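Long-range contacts in adenylyltransferase and sulfurtransferase uba4 (Chaetomium thermophilum, PDB 6YUB), which probably adenylates and thiolates ubiquitin-like sulfur carriers for tRNA wobble-uridine thiolation and molybdenum cofactor synthesis, its rhodanese-like sulfurtransferase domain forming this chain: residues V77-R82 against M107-G112; I3-Y8 against K114-E119; L22-E27 against A39-F44. All coordinates share one frame; numbering follows the deposited sequence.

Interaction 1 of 3, residues V77-R82 against M107-G112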
loop_
_atom_site.group_PDB
_atom_site.type_symbol
_atom_site.label_atom_id
_atom_site.label_comp_id
_atom_site.label_asym_id
_atom_site.label_seq_id
_atom_site.Cartn_x
_atom_site.Cartn_y
_atom_site.Cartn_z
ATOM N N VAL C 77 -2.412 2.970 -3.049
ATOM C CA VAL C 77 -2.094 1.559 -2.875
ATOM C C VAL C 77 -1.342 1.393 -1.562
ATOM O O VAL C 77 -0.353 2.095 -1.314
ATOM C CB VAL C 77 -1.264 1.011 -4.049
ATOM C CG1 VAL C 77 -0.858 -0.435 -3.785
ATOM C CG2 VAL C 77 -2.047 1.122 -5.352
ATOM N N VAL C 78 -1.811 0.470 -0.729
ATOM C CA VAL C 78 -1.178 0.163 0.547
ATOM C C VAL C 78 -0.562 -1.226 0.456
ATOM O O VAL C 78 -1.067 -2.109 -0.245
ATOM C CB VAL C 78 -2.185 0.242 1.716
ATOM C CG1 VAL C 78 -1.498 -0.070 3.036
ATOM C CG2 VAL C 78 -2.841 1.615 1.758
ATOM N N VAL C 79 0.543 -1.416 1.167
ATOM C CA VAL C 79 1.214 -2.711 1.201
ATOM C C VAL C 79 1.970 -2.826 2.515
ATOM O O VAL C 79 2.579 -1.859 2.984
ATOM C CB VAL C 79 2.150 -2.895 -0.015
ATOM C CG1 VAL C 79 3.142 -1.745 -0.114
ATOM C CG2 VAL C 79 2.869 -4.231 0.070
ATOM N N CYS C 80 1.927 -4.016 3.106
ATOM C CA CYS C 80 2.539 -4.260 4.405
ATOM C C CYS C 80 3.429 -5.497 4.296
ATOM O O CYS C 80 3.893 -5.876 3.211
ATOM C CB CYS C 80 1.455 -4.414 5.483
ATOM S SG CYS C 80 0.623 -6.009 5.450
ATOM N N ARG C 81 3.676 -6.154 5.435
ATOM C CA ARG C 81 4.531 -7.337 5.440
ATOM C C ARG C 81 3.876 -8.488 4.684
ATOM O O ARG C 81 4.424 -8.989 3.694
ATOM C CB ARG C 81 4.853 -7.759 6.876
ATOM C CG ARG C 81 6.162 -7.200 7.414
ATOM C CD ARG C 81 6.590 -7.884 8.716
ATOM N NE ARG C 81 7.321 -9.128 8.477
ATOM C CZ ARG C 81 6.909 -10.341 8.848
ATOM N NH1 ARG C 81 5.763 -10.504 9.497
ATOM N NH2 ARG C 81 7.660 -11.398 8.573
ATOM N N ARG C 82 2.695 -8.923 5.138
ATOM C CA ARG C 82 2.031 -10.089 4.565
ATOM C C ARG C 82 0.568 -9.816 4.232
ATOM O O ARG C 82 -0.207 -10.763 4.057
ATOM C CB ARG C 82 2.129 -11.281 5.524
ATOM C CG ARG C 82 3.530 -11.575 6.032
ATOM C CD ARG C 82 3.498 -12.687 7.073
ATOM N NE ARG C 82 4.833 -13.122 7.474
ATOM C CZ ARG C 82 5.524 -14.082 6.865
ATOM N NH1 ARG C 82 5.016 -14.713 5.815
ATOM N NH2 ARG C 82 6.731 -14.409 7.306
ATOM N N MET C 107 -6.599 0.902 -2.380
ATOM C CA MET C 107 -6.443 -0.542 -2.423
ATOM C C MET C 107 -5.273 -0.963 -1.545
ATOM O O MET C 107 -4.508 -0.133 -1.045
ATOM C CB MET C 107 -6.202 -1.037 -3.858
ATOM C CG MET C 107 -7.151 -0.475 -4.898
ATOM S SD MET C 107 -6.296 -0.133 -6.450
ATOM C CE MET C 107 -5.290 -1.607 -6.613
ATOM N N ASP C 108 -5.139 -2.275 -1.370
ATOM C CA ASP C 108 -3.959 -2.854 -0.740
ATOM C C ASP C 108 -3.537 -4.084 -1.531
ATOM O O ASP C 108 -4.336 -4.700 -2.240
ATOM C CB ASP C 108 -4.211 -3.225 0.729
ATOM C CG ASP C 108 -5.183 -4.375 0.882
ATOM O OD1 ASP C 108 -6.184 -4.417 0.135
ATOM O OD2 ASP C 108 -4.947 -5.237 1.753
ATOM N N ILE C 109 -2.263 -4.435 -1.397
ATOM C CA ILE C 109 -1.679 -5.545 -2.140
ATOM C C ILE C 109 -1.917 -6.832 -1.363
ATOM O O ILE C 109 -1.509 -6.954 -0.203
ATOM C CB ILE C 109 -0.180 -5.316 -2.397
ATOM C CG1 ILE C 109 0.008 -4.027 -3.206
ATOM C CG2 ILE C 109 0.431 -6.511 -3.116
ATOM C CD1 ILE C 109 1.414 -3.797 -3.719
ATOM N N VAL C 110 -2.578 -7.797 -2.008
ATOM C CA VAL C 110 -2.850 -9.077 -1.371
ATOM C C VAL C 110 -1.537 -9.779 -1.062
ATOM O O VAL C 110 -0.660 -9.909 -1.925
ATOM C CB VAL C 110 -3.748 -9.938 -2.272
ATOM C CG1 VAL C 110 -3.797 -11.373 -1.767
ATOM C CG2 VAL C 110 -5.149 -9.342 -2.343
ATOM N N GLY C 111 -1.397 -10.238 0.180
ATOM C CA GLY C 111 -0.195 -10.919 0.609
ATOM C C GLY C 111 0.970 -10.019 0.946
ATOM O O GLY C 111 2.019 -10.525 1.364
ATOM N N GLY C 112 0.830 -8.709 0.770
ATOM C CA GLY C 112 1.860 -7.777 1.165
ATOM C C GLY C 112 3.170 -8.004 0.434
ATOM O O GLY C 112 3.218 -8.524 -0.687
HETATM O O HOH W 1 -0.319 -5.486 1.796
#

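Interaction 2 of 3, residues I3-Y8 against K114-E119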
loop_
_atom_site.group_PDB
_atom_site.type_symbol
_atom_site.label_atom_id
_atom_site.label_comp_id
_atom_site.label_asym_id
_atom_site.label_seq_id
_atom_site.Cartn_x
_atom_site.Cartn_y
_atom_site.Cartn_z
ATOM N N ILE C 3 -5.864 -5.818 -4.676
ATOM C CA ILE C 3 -5.196 -6.175 -5.922
ATOM C C ILE C 3 -4.064 -7.135 -5.597
ATOM O O ILE C 3 -3.407 -7.013 -4.558
ATOM C CB ILE C 3 -4.673 -4.927 -6.664
ATOM C CG1 ILE C 3 -4.214 -5.300 -8.076
ATOM C CG2 ILE C 3 -3.526 -4.288 -5.893
ATOM C CD1 ILE C 3 -3.972 -4.101 -8.974
ATOM N N THR C 4 -3.838 -8.094 -6.487
ATOM C CA THR C 4 -2.767 -9.058 -6.311
ATOM C C THR C 4 -1.420 -8.424 -6.649
ATOM O O THR C 4 -1.336 -7.419 -7.359
ATOM C CB THR C 4 -3.002 -10.287 -7.190
ATOM O OG1 THR C 4 -2.965 -9.905 -8.571
ATOM C CG2 THR C 4 -4.354 -10.915 -6.877
ATOM N N ALA C 5 -0.354 -9.030 -6.122
ATOM C CA ALA C 5 0.987 -8.537 -6.412
ATOM C C ALA C 5 1.278 -8.582 -7.906
ATOM O O ALA C 5 1.860 -7.643 -8.463
ATOM C CB ALA C 5 2.024 -9.352 -5.640
ATOM N N THR C 6 0.876 -9.664 -8.575
ATOM C CA THR C 6 1.102 -9.778 -10.011
ATOM C C THR C 6 0.302 -8.731 -10.777
ATOM O O THR C 6 0.840 -8.042 -11.652
ATOM C CB THR C 6 0.737 -11.185 -10.491
ATOM O OG1 THR C 6 -0.576 -11.525 -10.027
ATOM C CG2 THR C 6 1.740 -12.205 -9.978
ATOM N N ALA C 7 -0.991 -8.601 -10.464
ATOM C CA ALA C 7 -1.824 -7.629 -11.162
ATOM C C ALA C 7 -1.299 -6.212 -10.967
ATOM O O ALA C 7 -1.258 -5.421 -11.916
ATOM C CB ALA C 7 -3.271 -7.735 -10.678
ATOM N N TYR C 8 -0.895 -5.872 -9.740
ATOM C CA TYR C 8 -0.352 -4.543 -9.485
ATOM C C TYR C 8 0.917 -4.305 -10.293
ATOM O O TYR C 8 1.142 -3.199 -10.799
ATOM C CB TYR C 8 -0.075 -4.364 -7.995
ATOM C CG TYR C 8 0.696 -3.106 -7.673
ATOM C CD1 TYR C 8 0.074 -1.865 -7.689
ATOM C CD2 TYR C 8 2.046 -3.157 -7.358
ATOM C CE1 TYR C 8 0.775 -0.711 -7.397
ATOM C CE2 TYR C 8 2.756 -2.009 -7.065
ATOM C CZ TYR C 8 2.117 -0.789 -7.088
ATOM O OH TYR C 8 2.819 0.356 -6.795
ATOM N N LYS C 114 5.468 -10.066 1.121
ATOM C CA LYS C 114 5.763 -11.484 0.943
ATOM C C LYS C 114 5.225 -11.980 -0.394
ATOM O O LYS C 114 5.917 -12.685 -1.136
ATOM C CB LYS C 114 5.175 -12.294 2.098
ATOM C CG LYS C 114 5.430 -13.796 2.012
ATOM C CD LYS C 114 6.804 -14.181 2.545
ATOM C CE LYS C 114 7.014 -15.690 2.483
ATOM N NZ LYS C 114 7.866 -16.192 3.602
ATOM N N ALA C 115 3.977 -11.625 -0.714
ATOM C CA ALA C 115 3.429 -11.957 -2.025
ATOM C C ALA C 115 4.270 -11.345 -3.138
ATOM O O ALA C 115 4.521 -11.989 -4.162
ATOM C CB ALA C 115 1.977 -11.488 -2.122
ATOM N N TRP C 116 4.722 -10.102 -2.952
ATOM C CA TRP C 116 5.583 -9.466 -3.941
ATOM C C TRP C 116 6.809 -10.326 -4.230
ATOM O O TRP C 116 7.149 -10.580 -5.389
ATOM C CB TRP C 116 5.999 -8.077 -3.453
ATOM C CG TRP C 116 6.833 -7.314 -4.436
ATOM C CD1 TRP C 116 8.195 -7.289 -4.511
ATOM C CD2 TRP C 116 6.358 -6.460 -5.483
ATOM N NE1 TRP C 116 8.597 -6.475 -5.540
ATOM C CE2 TRP C 116 7.489 -5.953 -6.153
ATOM C CE3 TRP C 116 5.087 -6.078 -5.923
ATOM C CZ2 TRP C 116 7.387 -5.084 -7.238
ATOM C CZ3 TRP C 116 4.987 -5.215 -6.998
ATOM C CH2 TRP C 116 6.131 -4.728 -7.643
ATOM N N ARG C 117 7.482 -10.794 -3.176
ATOM C CA ARG C 117 8.650 -11.647 -3.366
ATOM C C ARG C 117 8.273 -12.935 -4.089
ATOM O O ARG C 117 8.951 -13.354 -5.035
ATOM C CB ARG C 117 9.292 -11.960 -2.013
ATOM C CG ARG C 117 10.541 -12.824 -2.104
ATOM C CD ARG C 117 10.756 -13.635 -0.832
ATOM N NE ARG C 117 11.830 -14.613 -0.989
ATOM C CZ ARG C 117 13.124 -14.339 -0.834
ATOM N NH1 ARG C 117 13.514 -13.111 -0.516
ATOM N NH2 ARG C 117 14.027 -15.294 -0.999
ATOM N N ASP C 118 7.187 -13.580 -3.655
ATOM C CA ASP C 118 6.816 -14.874 -4.209
ATOM C C ASP C 118 6.237 -14.775 -5.613
ATOM O O ASP C 118 6.197 -15.787 -6.322
ATOM C CB ASP C 118 5.801 -15.562 -3.290
ATOM C CG ASP C 118 6.379 -15.908 -1.933
ATOM O OD1 ASP C 118 7.613 -15.806 -1.769
ATOM O OD2 ASP C 118 5.599 -16.277 -1.029
ATOM N N GLU C 119 5.797 -13.591 -6.037
ATOM C CA GLU C 119 5.070 -13.457 -7.292
ATOM C C GLU C 119 5.810 -12.693 -8.377
ATOM O O GLU C 119 5.617 -13.000 -9.556
ATOM C CB GLU C 119 3.719 -12.768 -7.046
ATOM C CG GLU C 119 2.585 -13.728 -6.729
ATOM C CD GLU C 119 1.520 -13.108 -5.845
ATOM O OE1 GLU C 119 1.663 -13.180 -4.607
ATOM O OE2 GLU C 119 0.545 -12.545 -6.387
HETATM O O HOH W 2 -0.850 -11.173 -4.279
#

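Interaction 3 of 3, residues L22-E27 against A39-F44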
loop_
_atom_site.group_PDB
_atom_site.type_symbol
_atom_site.label_atom_id
_atom_site.label_comp_id
_atom_site.label_asym_id
_atom_site.label_seq_id
_atom_site.Cartn_x
_atom_site.Cartn_y
_atom_site.Cartn_z
ATOM N N LEU C 22 1.873 5.177 -3.400
ATOM C CA LEU C 22 2.181 3.860 -2.857
ATOM C C LEU C 22 2.668 4.020 -1.425
ATOM O O LEU C 22 3.708 4.644 -1.187
ATOM C CB LEU C 22 3.232 3.150 -3.710
ATOM C CG LEU C 22 3.660 1.754 -3.262
ATOM C CD1 LEU C 22 2.468 0.818 -3.168
ATOM C CD2 LEU C 22 4.704 1.201 -4.222
ATOM N N LEU C 23 1.923 3.452 -0.482
ATOM C CA LEU C 23 2.224 3.569 0.939
ATOM C C LEU C 23 2.727 2.228 1.461
ATOM O O LEU C 23 2.029 1.214 1.353
ATOM C CB LEU C 23 0.991 4.020 1.722
ATOM C CG LEU C 23 0.416 5.389 1.353
ATOM C CD1 LEU C 23 -0.748 5.748 2.268
ATOM C CD2 LEU C 23 1.491 6.463 1.409
ATOM N N ASP C 24 3.934 2.230 2.025
ATOM C CA ASP C 24 4.522 1.051 2.653
ATOM C C ASP C 24 4.385 1.216 4.165
ATOM O O ASP C 24 5.083 2.033 4.773
ATOM C CB ASP C 24 5.982 0.886 2.241
ATOM C CG ASP C 24 6.568 -0.444 2.678
ATOM O OD1 ASP C 24 6.173 -0.956 3.748
ATOM O OD2 ASP C 24 7.429 -0.978 1.948
ATOM N N THR C 25 3.490 0.437 4.768
ATOM C CA THR C 25 3.116 0.619 6.163
ATOM C C THR C 25 3.978 -0.180 7.134
ATOM O O THR C 25 3.665 -0.220 8.328
ATOM C CB THR C 25 1.642 0.242 6.365
ATOM O OG1 THR C 25 1.335 -0.930 5.596
ATOM C CG2 THR C 25 0.734 1.386 5.943
ATOM N N ARG C 26 5.045 -0.813 6.661
ATOM C CA ARG C 26 5.927 -1.536 7.563
ATOM C C ARG C 26 6.659 -0.558 8.481
ATOM O O ARG C 26 6.736 0.646 8.222
ATOM C CB ARG C 26 6.934 -2.371 6.776
ATOM C CG ARG C 26 6.302 -3.415 5.867
ATOM C CD ARG C 26 7.371 -4.177 5.103
ATOM N NE ARG C 26 8.111 -3.308 4.190
ATOM C CZ ARG C 26 9.282 -3.617 3.643
ATOM N NH1 ARG C 26 9.866 -4.777 3.919
ATOM N NH2 ARG C 26 9.874 -2.760 2.823
ATOM N N GLU C 27 7.199 -1.092 9.571
ATOM C CA GLU C 27 7.953 -0.271 10.505
ATOM C C GLU C 27 9.273 0.167 9.873
ATOM O O GLU C 27 9.777 -0.446 8.927
ATOM C CB GLU C 27 8.199 -1.033 11.804
ATOM C CG GLU C 27 6.922 -1.379 12.558
ATOM C CD GLU C 27 6.151 -0.148 13.004
ATOM O OE1 GLU C 27 6.774 0.773 13.572
ATOM O OE2 GLU C 27 4.924 -0.097 12.779
ATOM N N ALA C 39 7.889 3.822 -3.286
ATOM C CA ALA C 39 7.039 3.649 -2.117
ATOM C C ALA C 39 7.521 4.551 -0.989
ATOM O O ALA C 39 8.719 4.599 -0.690
ATOM C CB ALA C 39 7.041 2.189 -1.660
ATOM N N VAL C 40 6.584 5.264 -0.366
ATOM C CA VAL C 40 6.877 6.128 0.773
ATOM C C VAL C 40 6.488 5.390 2.047
ATOM O O VAL C 40 5.401 4.802 2.126
ATOM C CB VAL C 40 6.135 7.471 0.663
ATOM C CG1 VAL C 40 4.631 7.267 0.745
ATOM C CG2 VAL C 40 6.606 8.425 1.753
ATOM N N ASN C 41 7.370 5.422 3.041
ATOM C CA ASN C 41 7.141 4.701 4.284
ATOM C C ASN C 41 6.174 5.472 5.174
ATOM O O ASN C 41 6.354 6.669 5.413
ATOM C CB ASN C 41 8.464 4.472 5.017
ATOM C CG ASN C 41 8.295 3.662 6.287
ATOM O OD1 ASN C 41 8.801 4.031 7.346
ATOM N ND2 ASN C 41 7.574 2.550 6.188
ATOM N N VAL C 42 5.147 4.781 5.657
ATOM C CA VAL C 42 4.205 5.349 6.619
ATOM C C VAL C 42 4.029 4.335 7.744
ATOM O O VAL C 42 3.113 3.501 7.692
ATOM C CB VAL C 42 2.871 5.719 5.950
ATOM C CG1 VAL C 42 3.095 6.815 4.910
ATOM C CG2 VAL C 42 2.212 4.509 5.306
ATOM N N PRO C 43 4.878 4.365 8.771
ATOM C CA PRO C 43 4.832 3.317 9.800
ATOM C C PRO C 43 3.429 3.088 10.344
ATOM O O PRO C 43 2.738 4.022 10.757
ATOM C CB PRO C 43 5.778 3.849 10.885
ATOM C CG PRO C 43 6.751 4.705 10.137
ATOM C CD PRO C 43 5.967 5.333 9.008
ATOM N N PHE C 44 3.012 1.819 10.337
ATOM C CA PHE C 44 1.696 1.455 10.853
ATOM C C PHE C 44 1.536 1.895 12.303
ATOM O O PHE C 44 0.492 2.443 12.681
ATOM C CB PHE C 44 1.500 -0.059 10.703
ATOM C CG PHE C 44 0.122 -0.545 11.062
ATOM C CD1 PHE C 44 -1.000 -0.018 10.444
ATOM C CD2 PHE C 44 -0.047 -1.550 11.999
ATOM C CE1 PHE C 44 -2.267 -0.472 10.772
ATOM C CE2 PHE C 44 -1.306 -2.008 12.329
ATOM C CZ PHE C 44 -2.418 -1.470 11.714
#

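Interaction 1 of 3, residues V77-R82 against M107-G112
Val78 sits opposite Asp108 and hydrogen-bonds to both Met107 and Ile109 in a parallel sheet: strands 76-79 and 106-109 are the two strands of a beta-alpha-beta unit, linked through helix 86-95, within the rhodanese-like domain. Two backbone bonds join them. Val78 N gives to Met107 O at 2.8 Å, and Val78 O receives Ile109 N at 2.9 Å. The same two oxygens also take CA-H...O contacts, from Val77 CA and Asp108 CA respectively.

One step further, a water stands in for the direct bond. It accepts from Cys80 N (3.0 Å) and donates to Ile109 O (2.8 Å), carrying the pairing up to the predicted persulfide cysteine.

Apolar contacts fill one face. With its CG1 opposite the carbonyl carbon (chi1 -60°), Ile109 reaches over to the neighbouring strand: CG1 meets Val77 CG1 at 3.7 Å and CD1 meets Val79 CB at 3.9 Å. On the face of Val78 and Asp108 the two CB atoms touch, while the Asp108 carboxylate leads off to a salt bridge with Arg2.

A type II turn from Ile109 to Gly112 brings the chain back beside the loop of Cys80, where Gly111 O receives a CA-H...O contact from Arg82 CA at 3.2 Å.

Interaction 2 of 3, residues I3-Y8 against K114-E119
Ala5 meets Ala115, Trp116 and Glu119 where the first turn of helix 5-13 packs against helix 112-119, two helices on the face of the rhodanese-like sheet that carries Ile109. The alanine methyls of Ala5 and Ala115 let the backbones come close, with Ala5 CA 5.3 Å from Trp116 CA.

Along 114-119, Ala115 is the first to touch, its methyl facing that of Ala5 with the two CB atoms 4.1 Å apart. Next is Trp116, whose CG lies opposite the backbone N (chi1 -177°); this sends the indole out toward the other helix, past Ala5 to Tyr8. Trp116 CZ3 touches Tyr8 CD2 at 3.6 Å. Each ring offers its edge and the planes are about 59° apart, so this is edge contact rather than a stack. The Tyr8 hydroxyl goes further on, to His20.

One turn later, Glu119 lies across the start of helix 5-13. Its CB meets Thr6 CG2 at 3.6 Å, the two side chains crossing at about a right angle, and the chain then extends until OE2 is 3.6 Å from Ala5 CB. That places the carboxylate by the N-terminal turn, whose partial positive charge would probably favour it; Thr4 caps the same turn, its OG1 accepting from Ala7 N. The negative end reaches the helix through one water, which accepts from Ala5 N at 2.9 Å and donates to Glu119 OE2 at 2.9 Å.

Interaction 3 of 3, residues L22-E27 against A39-F44
Asn41 turns its CG opposite the backbone N (chi1 -177°), which carries the amide across to the chain leaving strand 21-24. There ND2 donates to Arg26 O at 2.9 Å, the acceptor lying in the amide plane, and makes a weak second bond to Asp24 O. A similar torsion in Asp24 (chi1 -170°) presents its carboxylate to Arg26. OD1 takes both Arg26 N, closing an Asx turn, and Arg26 NE at 3.1 Å, while NH2 reaches OD2, a side-on salt bridge, with NH2 also bonded to Gly34 O.

Strands 21-24 and 40-41 run parallel as the two strands of a beta-alpha-beta unit around helix 28-33. Backbone bonds alternate from Val40 N to Leu22 O, Asp24 N to Val40 O and Val42 N to Asp24 O; past the strands, Phe44 N gives to Thr25 O at 2.9 Å. Leu23 CD2 presses unusually tightly on Val40 CG1 (3.3 Å), and Thr25 CG2 meets Val42 CG2 at 3.5 Å. Thr25 OG1 bonds to Val79 O, beside Cys80.

With the carbonyls of Thr25 and Arg26 taken by Phe44 N and Asn41 ND2, and the Asp24 carboxylate by Arg26, the bend after strand 21-24 is probably held rigid next to the predicted sulfur-carrying cysteine.

Interactions 1 and 3 belong to one parallel sheet: strands 76-79 and 21-24 are neighbours in it, bonded through Val77 O to Leu23 N and Val79 N to Leu23 O. Interaction 1 lies nearest the middle and is buried, whereas interaction 3 reaches edge strand 40-41 and is only partly covered. Both rely on backbone bonds, but interaction 3 adds Asn41 side-chain bonds to two carbonyls, one of them weak, and a local salt bridge. Interaction 2, nearer the surface, brings together helices far apart in sequence through methyl and ring-edge packing and a water bridge. It meets interaction 1 where Val110 N bonds to Ile3 O, and touches interaction 3 at Tyr8 and Leu22.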